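Local coordinates for protein heme oxygenase (PDB 5KZL) that binds heme and, as a heme oxygenase of a pathogenic spirochaete, probably cleaves it oxidatively to biliverdin, carbon monoxide and iron, at residues S57-L62 against L79-A84. The protein carries 1 engineered substitution. Numbering follows the deposited sequence.
Sequences SMEEEL and LYRKNA
In the all-helical heme oxygenase fold, helix 41-64 here meets the turn that leads into helix 82-93. A carboxylate carries the contact: E59 reaches from one helix to the backbone amides of R81, just before the other helix, and K82, its first residue. Its CG lies anti to its carbonyl carbon, and the chain runs on extended (chi2 158°), so the carboxylate arrives end-on. Each oxygen takes one N-H through its syn lone pair. R81 N donates to E59 OE2 at 2.8 Å, and this bond is almost straight, at 170°. K82 N donates to E59 OE1 at 2.9 Å. The two oxygens thus grip successive amides, which fixes the rotation of the carboxylate. Amides at the first turn of a helix lack acceptors from within that helix, and here a buried side chain of helix 41-64 serves K82 N. The positive end of helix 82-93 would be expected to favour the ionised form of E59. OE2 is also hydrogen-bonded to Y133 OH of helix 125-151, so three helices meet at this group.

Y80 lies alongside the same side chain, pointing the opposite way. Its ring plane is only 16° from that of the carboxylate. E59 CG sits over one ring face, 3.9 Å from the Y80 ring centroid, in a CH-pi contact offset toward the rim. The phenol end reaches L62 one turn further on, and Y80 OH is hydrogen-bonded to E63. R81 turns back from the contact: its NE donates to L79 O, and its NH2 is hydrogen-bonded to the carbonyls of F161 and E163. K82 adds a close touch beside the hydrogen bond of its N-H, with its CB 3.1 Å from E59 OE1.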
loop_
_atom_site.group_PDB
_atom_site.type_symbol
_atom_site.label_atom_id
_atom_site.label_comp_id
_atom_site.label_asym_id
_atom_site.label_seq_id
_atom_site.Cartn_x
_atom_site.Cartn_y
_atom_site.Cartn_z
ATOM N N SER A 57 1.992 10.204 -3.101
ATOM C CA SER A 57 3.434 10.284 -3.380
ATOM C C SER A 57 3.904 9.093 -4.221
ATOM O O SER A 57 4.562 9.293 -5.246
ATOM C CB SER A 57 4.232 10.343 -2.085
ATOM O OG SER A 57 5.606 10.514 -2.410
ATOM N N MET A 58 3.552 7.849 -3.792
ATOM C CA MET A 58 3.953 6.669 -4.544
ATOM C C MET A 58 3.481 6.743 -5.995
ATOM O O MET A 58 4.288 6.466 -6.889
ATOM C CB MET A 58 3.499 5.391 -3.829
ATOM C CG MET A 58 3.928 4.129 -4.538
ATOM S SD MET A 58 3.724 2.641 -3.549
ATOM C CE MET A 58 2.002 2.588 -3.387
ATOM N N GLU A 59 2.222 7.183 -6.243
ATOM C CA GLU A 59 1.648 7.302 -7.591
ATOM C C GLU A 59 2.270 8.446 -8.370
ATOM O O GLU A 59 2.513 8.291 -9.570
ATOM C CB GLU A 59 0.116 7.334 -7.550
ATOM C CG GLU A 59 -0.330 5.981 -6.991
ATOM C CD GLU A 59 -1.671 5.720 -6.330
ATOM O OE1 GLU A 59 -2.601 6.545 -6.461
ATOM O OE2 GLU A 59 -1.810 4.622 -5.747
ATOM N N GLU A 60 2.667 9.521 -7.679
ATOM C CA GLU A 60 3.390 10.605 -8.353
ATOM C C GLU A 60 4.742 10.082 -8.882
ATOM O O GLU A 60 5.103 10.313 -10.039
ATOM C CB GLU A 60 3.632 11.751 -7.372
ATOM C CG GLU A 60 2.472 12.714 -7.290
ATOM C CD GLU A 60 2.651 13.813 -6.259
ATOM O OE1 GLU A 60 3.781 13.970 -5.736
ATOM O OE2 GLU A 60 1.652 14.508 -5.961
ATOM N N GLU A 61 5.454 9.338 -8.035
ATOM C CA GLU A 61 6.772 8.787 -8.334
ATOM C C GLU A 61 6.739 7.613 -9.320
ATOM O O GLU A 61 7.615 7.531 -10.185
ATOM C CB GLU A 61 7.511 8.448 -7.020
ATOM C CG GLU A 61 7.729 9.653 -6.093
ATOM C CD GLU A 61 8.158 10.957 -6.747
ATOM O OE1 GLU A 61 9.002 10.933 -7.672
ATOM O OE2 GLU A 61 7.628 12.013 -6.342
ATOM N N LEU A 62 5.730 6.730 -9.243
ATOM C CA LEU A 62 5.595 5.630 -10.207
ATOM C C LEU A 62 5.267 6.173 -11.609
ATOM O O LEU A 62 5.762 5.645 -12.609
ATOM C CB LEU A 62 4.539 4.608 -9.748
ATOM C CG LEU A 62 4.969 3.696 -8.582
ATOM C CD1 LEU A 62 3.773 2.926 -8.055
ATOM C CD2 LEU A 62 6.107 2.702 -9.013
ATOM N N LEU A 79 -3.917 -0.524 -10.175
ATOM C CA LEU A 79 -3.698 -0.652 -8.731
ATOM C C LEU A 79 -3.794 0.647 -7.957
ATOM O O LEU A 79 -3.937 0.585 -6.739
ATOM C CB LEU A 79 -2.332 -1.311 -8.463
ATOM C CG LEU A 79 -2.126 -2.724 -9.025
ATOM C CD1 LEU A 79 -0.667 -3.129 -8.911
ATOM C CD2 LEU A 79 -3.009 -3.746 -8.281
ATOM N N TYR A 80 -3.676 1.815 -8.632
ATOM C CA TYR A 80 -3.659 3.134 -7.966
ATOM C C TYR A 80 -4.812 3.305 -6.988
ATOM O O TYR A 80 -5.954 2.907 -7.281
ATOM C CB TYR A 80 -3.566 4.294 -8.959
ATOM C CG TYR A 80 -2.284 4.385 -9.766
ATOM C CD1 TYR A 80 -1.207 3.528 -9.518
ATOM C CD2 TYR A 80 -2.140 5.343 -10.766
ATOM C CE1 TYR A 80 -0.029 3.616 -10.264
ATOM C CE2 TYR A 80 -0.967 5.440 -11.516
ATOM C CZ TYR A 80 0.073 4.557 -11.280
ATOM O OH TYR A 80 1.222 4.691 -12.005
ATOM N N ARG A 81 -4.481 3.857 -5.804
ATOM C CA ARG A 81 -5.381 3.986 -4.652
ATOM C C ARG A 81 -5.737 5.400 -4.251
ATOM O O ARG A 81 -6.695 5.562 -3.491
ATOM C CB ARG A 81 -4.780 3.242 -3.422
ATOM C CG ARG A 81 -4.440 1.740 -3.603
ATOM C CD ARG A 81 -5.662 0.845 -3.738
ATOM N NE ARG A 81 -6.248 0.892 -5.085
ATOM C CZ ARG A 81 -7.523 0.622 -5.360
ATOM N NH1 ARG A 81 -7.968 0.683 -6.611
ATOM N NH2 ARG A 81 -8.352 0.257 -4.394
ATOM N N LYS A 82 -4.971 6.426 -4.712
ATOM C CA LYS A 82 -5.192 7.823 -4.300
ATOM C C LYS A 82 -6.663 8.262 -4.416
ATOM O O LYS A 82 -7.211 8.803 -3.449
ATOM C CB LYS A 82 -4.264 8.782 -5.077
ATOM C CG LYS A 82 -4.455 10.274 -4.822
ATOM C CD LYS A 82 -3.731 11.070 -5.887
ATOM C CE LYS A 82 -4.514 12.284 -6.299
ATOM N NZ LYS A 82 -3.863 12.992 -7.430
ATOM N N ASN A 83 -7.302 7.986 -5.568
ATOM C CA ASN A 83 -8.704 8.383 -5.781
ATOM C C ASN A 83 -9.695 7.585 -4.940
ATOM O O ASN A 83 -10.676 8.151 -4.461
ATOM C CB ASN A 83 -9.068 8.353 -7.259
ATOM C CG ASN A 83 -8.366 9.428 -8.064
ATOM O OD1 ASN A 83 -8.071 10.531 -7.590
ATOM N ND2 ASN A 83 -8.123 9.146 -9.321
ATOM N N ALA A 84 -9.420 6.295 -4.721
ATOM C CA ALA A 84 -10.253 5.430 -3.868
ATOM C C ALA A 84 -10.200 5.976 -2.434
ATOM O O ALA A 84 -11.249 6.107 -1.795
ATOM C CB ALA A 84 -9.742 3.997 -3.903
#